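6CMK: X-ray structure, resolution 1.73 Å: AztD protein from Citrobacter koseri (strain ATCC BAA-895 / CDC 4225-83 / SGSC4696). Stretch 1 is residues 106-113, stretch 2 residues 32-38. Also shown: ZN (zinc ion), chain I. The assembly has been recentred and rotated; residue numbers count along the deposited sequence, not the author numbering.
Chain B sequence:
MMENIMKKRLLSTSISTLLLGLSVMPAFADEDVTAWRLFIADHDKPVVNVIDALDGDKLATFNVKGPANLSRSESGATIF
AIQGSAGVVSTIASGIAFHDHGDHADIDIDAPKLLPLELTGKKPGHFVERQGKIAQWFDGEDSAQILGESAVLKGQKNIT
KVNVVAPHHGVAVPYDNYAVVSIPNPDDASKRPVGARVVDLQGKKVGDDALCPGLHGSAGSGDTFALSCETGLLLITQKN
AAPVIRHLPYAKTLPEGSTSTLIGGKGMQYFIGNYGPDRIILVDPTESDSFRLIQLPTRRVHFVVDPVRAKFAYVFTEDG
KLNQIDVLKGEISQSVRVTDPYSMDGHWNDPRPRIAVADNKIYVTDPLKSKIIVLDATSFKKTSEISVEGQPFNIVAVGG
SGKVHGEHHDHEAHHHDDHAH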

ATOM      1  N   ASP B 106      -2.186  -3.287 -10.942  1.00 16.97           N
ATOM      2  CA  ASP B 106      -2.958  -4.233 -11.726  1.00 17.17           C
ATOM      3  C   ASP B 106      -4.042  -4.826 -10.841  1.00 17.83           C
ATOM      4  O   ASP B 106      -3.828  -5.041  -9.648  1.00 17.58           O
ATOM      5  CB  ASP B 106      -2.085  -5.367 -12.256  1.00 26.02           C
ATOM      6  CG  ASP B 106      -1.105  -4.910 -13.310  1.00 36.11           C
ATOM      7  OD1 ASP B 106      -1.062  -3.697 -13.601  1.00 32.14           O
ATOM      8  OD2 ASP B 106      -0.378  -5.778 -13.839  1.00 34.54           O
ATOM      9  N   ILE B 107      -5.201  -5.102 -11.430  1.00 19.52           N
ATOM     10  CA  ILE B 107      -6.304  -5.742 -10.710  1.00 21.24           C
ATOM     11  C   ILE B 107      -6.617  -7.078 -11.376  1.00 19.57           C
ATOM     12  O   ILE B 107      -6.804  -7.149 -12.599  1.00 18.57           O
ATOM     13  CB  ILE B 107      -7.552  -4.836 -10.638  1.00 16.85           C
ATOM     14  CG1 ILE B 107      -8.621  -5.474  -9.741  1.00 20.65           C
ATOM     15  CG2 ILE B 107      -8.115  -4.536 -12.025  1.00 18.11           C
ATOM     16  CD1 ILE B 107      -9.858  -4.588  -9.516  1.00 18.35           C
ATOM     17  N   ASP B 108      -6.653  -8.137 -10.565  1.00 17.61           N
ATOM     18  CA  ASP B 108      -7.012  -9.486 -10.992  1.00 20.66           C
ATOM     19  C   ASP B 108      -8.399  -9.804 -10.457  1.00 23.60           C
ATOM     20  O   ASP B 108      -8.602  -9.806  -9.237  1.00 23.54           O
ATOM     21  CB  ASP B 108      -6.016 -10.517 -10.466  1.00 21.31           C
ATOM     22  CG  ASP B 108      -4.630 -10.367 -11.068  1.00 34.00           C
ATOM     23  OD1 ASP B 108      -4.497  -9.750 -12.144  1.00 36.06           O
ATOM     24  OD2 ASP B 108      -3.673 -10.887 -10.458  1.00 37.94           O
ATOM     25  N   ILE B 109      -9.336 -10.102 -11.355  1.00 22.60           N
ATOM     26  CA  ILE B 109     -10.735 -10.318 -10.997  1.00 23.14           C
ATOM     27  C   ILE B 109     -11.125 -11.735 -11.387  1.00 31.67           C
ATOM     28  O   ILE B 109     -10.977 -12.135 -12.547  1.00 27.98           O
ATOM     29  CB  ILE B 109     -11.666  -9.293 -11.666  1.00 21.08           C
ATOM     30  CG1 ILE B 109     -11.346  -7.883 -11.169  1.00 20.46           C
ATOM     31  CG2 ILE B 109     -13.125  -9.618 -11.363  1.00 26.89           C
ATOM     32  CD1 ILE B 109     -11.964  -6.793 -12.001  1.00 30.39           C
ATOM     33  N   ASP B 110     -11.642 -12.485 -10.420  1.00 18.79           N
ATOM     34  CA  ASP B 110     -12.200 -13.807 -10.665  1.00 25.14           C
ATOM     35  C   ASP B 110     -13.493 -13.931  -9.876  1.00 22.93           C
ATOM     36  O   ASP B 110     -13.810 -13.083  -9.035  1.00 21.49           O
ATOM     37  CB  ASP B 110     -11.219 -14.914 -10.258  1.00 31.02           C
ATOM     38  CG  ASP B 110      -9.865 -14.762 -10.914  1.00 68.86           C
ATOM     39  OD1 ASP B 110      -9.817 -14.689 -12.160  1.00 82.80           O
ATOM     40  OD2 ASP B 110      -8.850 -14.703 -10.186  1.00 78.82           O
ATOM     41  N   ALA B 111     -14.245 -14.995 -10.150  1.00 24.47           N
ATOM     42  CA  ALA B 111     -15.445 -15.252  -9.371  1.00 27.10           C
ATOM     43  C   ALA B 111     -15.062 -15.516  -7.917  1.00 20.91           C
ATOM     44  O   ALA B 111     -14.021 -16.124  -7.652  1.00 24.81           O
ATOM     45  CB  ALA B 111     -16.216 -16.451  -9.918  1.00 29.46           C
ATOM     46  N   PRO B 112     -15.863 -15.066  -6.956  1.00 18.31           N
ATOM     47  CA  PRO B 112     -15.602 -15.434  -5.562  1.00 19.04           C
ATOM     48  C   PRO B 112     -15.806 -16.929  -5.390  1.00 18.07           C
ATOM     49  O   PRO B 112     -16.582 -17.552  -6.114  1.00 23.65           O
ATOM     50  CB  PRO B 112     -16.640 -14.619  -4.778  1.00 23.01           C
ATOM     51  CG  PRO B 112     -17.769 -14.444  -5.756  1.00 21.65           C
ATOM     52  CD  PRO B 112     -17.116 -14.309  -7.103  1.00 21.31           C
ATOM     53  N   LYS B 113     -15.082 -17.519  -4.443  1.00 22.75           N
ATOM     54  CA  LYS B 113     -15.234 -18.950  -4.234  1.00 23.86           C
ATOM     55  C   LYS B 113     -14.909 -19.336  -2.798  1.00 20.08           C
ATOM     56  O   LYS B 113     -14.119 -18.680  -2.109  1.00 20.55           O
ATOM     57  CB  LYS B 113     -14.361 -19.748  -5.211  1.00 39.20           C
ATOM     58  CG  LYS B 113     -12.865 -19.583  -5.025  1.00 42.58           C
ATOM     59  CD  LYS B 113     -12.099 -20.333  -6.106  1.00 62.20           C
ATOM     60  CE  LYS B 113     -10.647 -19.885  -6.190  1.00 89.59           C
ATOM     61  NZ  LYS B 113     -10.499 -18.507  -6.738  1.00103.40           N
TER
HETATM   62 ZN    ZN I 502       0.989  -3.351 -14.315  0.64 37.79          ZN
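Stretch 2, residues 32-38: DVTAWRL

What ties the two stretches together most firmly? R37 of stretch 2 reaches the backbone carbonyl of D110, its NH1 donating a hydrogen bond to D110 O at 2.8 Å with a fairly straight N-H...O angle of 157°. R37 NH2 adds a weak bond to the same D110 O at 3.3 Å, so one oxygen at the guanidinium edge accepts from both NH1 and NH2, the second time weakly.

How does the arginine get there? Its side chain is extended, chi1 m and then chi2, chi3 and chi4 all near 180°, which carries the charged end out to the loop after I109. P112 CD, in that loop, lies 3.4 Å from R37 NH1, and I109 CG2, at the end of the strand, lies 3.5 Å from R37 NH2.

What packs beside this polar anchor? I109 CD1 meets V33 CG1 at 3.4 Å and A35 CB at 3.8 Å, while I107 CD1 approaches A35 CB at 4.0 Å and I107 CG2 stands 4.1 Å from V33 CB. The small A35 thus receives the ends of both isoleucines.

How do the backbones run? Stretch 2 is strand throughout, 32-38, and its N-to-C direction makes 57° with that of strand 106-109, an oblique crossing nearer parallel than antiparallel, with axes 8.0 Å apart at closest. No backbone-to-backbone hydrogen bond joins them; side chains fill the gap. Alternation points V33, A35 and R37 toward stretch 1, and T34 and W36 away.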

ATOM      1  N   ASP B  32      -9.092  -0.071 -17.723  1.00 31.46           N
ATOM      2  CA  ASP B  32      -9.028   0.330 -16.322  1.00 26.93           C
ATOM      3  C   ASP B  32     -10.310  -0.131 -15.641  1.00 31.26           C
ATOM      4  O   ASP B  32     -11.404   0.288 -16.033  1.00 31.29           O
ATOM      5  CB  ASP B  32      -8.865   1.848 -16.224  1.00 34.17           C
ATOM      6  CG  ASP B  32      -8.213   2.284 -14.945  1.00 50.12           C
ATOM      7  OD1 ASP B  32      -8.865   2.194 -13.885  1.00 61.39           O
ATOM      8  OD2 ASP B  32      -7.045   2.721 -15.005  1.00 52.22           O
ATOM      9  N   VAL B  33     -10.186  -0.994 -14.633  1.00 24.18           N
ATOM     10  CA  VAL B  33     -11.341  -1.679 -14.067  1.00 21.20           C
ATOM     11  C   VAL B  33     -11.442  -1.364 -12.586  1.00 21.67           C
ATOM     12  O   VAL B  33     -10.460  -1.493 -11.846  1.00 19.01           O
ATOM     13  CB  VAL B  33     -11.269  -3.198 -14.285  1.00 28.51           C
ATOM     14  CG1 VAL B  33     -12.476  -3.873 -13.641  1.00 34.63           C
ATOM     15  CG2 VAL B  33     -11.211  -3.494 -15.770  1.00 29.02           C
ATOM     16  N   THR B  34     -12.640  -0.969 -12.169  1.00 17.10           N
ATOM     17  CA  THR B  34     -12.996  -0.748 -10.774  1.00 19.39           C
ATOM     18  C   THR B  34     -13.872  -1.904 -10.323  1.00 15.16           C
ATOM     19  O   THR B  34     -14.825  -2.273 -11.016  1.00 21.36           O
ATOM     20  CB  THR B  34     -13.749   0.576 -10.596  1.00 25.02           C
ATOM     21  OG1 THR B  34     -12.907   1.675 -10.965  1.00 22.70           O
ATOM     22  CG2 THR B  34     -14.198   0.758  -9.154  1.00 19.46           C
ATOM     23  N   ALA B  35     -13.556  -2.481  -9.170  1.00 13.41           N
ATOM     24  CA  ALA B  35     -14.362  -3.598  -8.694  1.00 18.38           C
ATOM     25  C   ALA B  35     -14.364  -3.603  -7.179  1.00 14.98           C
ATOM     26  O   ALA B  35     -13.299  -3.543  -6.552  1.00 13.29           O
ATOM     27  CB  ALA B  35     -13.843  -4.937  -9.232  1.00 19.91           C
ATOM     28  N   TRP B  36     -15.562  -3.664  -6.602  1.00 16.30           N
ATOM     29  CA  TRP B  36     -15.741  -3.770  -5.161  1.00 15.20           C
ATOM     30  C   TRP B  36     -16.853  -4.769  -4.874  1.00 14.01           C
ATOM     31  O   TRP B  36     -17.847  -4.831  -5.604  1.00 17.01           O
ATOM     32  CB  TRP B  36     -16.106  -2.433  -4.521  1.00 14.84           C
ATOM     33  CG  TRP B  36     -15.038  -1.361  -4.572  1.00 13.30           C
ATOM     34  CD1 TRP B  36     -14.674  -0.622  -5.656  1.00 14.58           C
ATOM     35  CD2 TRP B  36     -14.247  -0.887  -3.481  1.00 15.71           C
ATOM     36  NE1 TRP B  36     -13.697   0.282  -5.317  1.00 15.66           N
ATOM     37  CE2 TRP B  36     -13.412   0.136  -3.984  1.00 13.85           C
ATOM     38  CE3 TRP B  36     -14.151  -1.228  -2.134  1.00 13.42           C
ATOM     39  CZ2 TRP B  36     -12.509   0.813  -3.183  1.00 13.22           C
ATOM     40  CZ3 TRP B  36     -13.249  -0.548  -1.344  1.00 12.12           C
ATOM     41  CH2 TRP B  36     -12.440   0.458  -1.874  1.00 12.52           C
ATOM     42  N   ARG B  37     -16.692  -5.531  -3.793  1.00 15.52           N
ATOM     43  CA  ARG B  37     -17.634  -6.582  -3.441  1.00 15.68           C
ATOM     44  C   ARG B  37     -17.975  -6.516  -1.965  1.00 13.98           C
ATOM     45  O   ARG B  37     -17.113  -6.233  -1.129  1.00 13.23           O
ATOM     46  CB  ARG B  37     -17.061  -7.948  -3.796  1.00 15.87           C
ATOM     47  CG  ARG B  37     -17.030  -8.152  -5.288  1.00 17.78           C
ATOM     48  CD  ARG B  37     -16.257  -9.373  -5.703  1.00 19.17           C
ATOM     49  NE  ARG B  37     -16.226  -9.461  -7.154  1.00 19.69           N
ATOM     50  CZ  ARG B  37     -15.713 -10.473  -7.837  1.00 22.21           C
ATOM     51  NH1 ARG B  37     -15.171 -11.497  -7.201  1.00 21.84           N
ATOM     52  NH2 ARG B  37     -15.744 -10.456  -9.162  1.00 23.64           N
ATOM     53  N   LEU B  38     -19.249  -6.752  -1.666  1.00 13.30           N
ATOM     54  CA  LEU B  38     -19.744  -6.886  -0.308  1.00 17.86           C
ATOM     55  C   LEU B  38     -19.859  -8.357   0.048  1.00 16.14           C
ATOM     56  O   LEU B  38     -20.281  -9.176  -0.771  1.00 17.14           O
ATOM     57  CB  LEU B  38     -21.125  -6.249  -0.147  1.00 13.81           C
ATOM     58  CG  LEU B  38     -21.308  -4.831  -0.674  1.00 14.19           C
ATOM     59  CD1 LEU B  38     -22.777  -4.404  -0.524  1.00 19.47           C
ATOM     60  CD2 LEU B  38     -20.380  -3.896   0.060  1.00 20.17           C
TER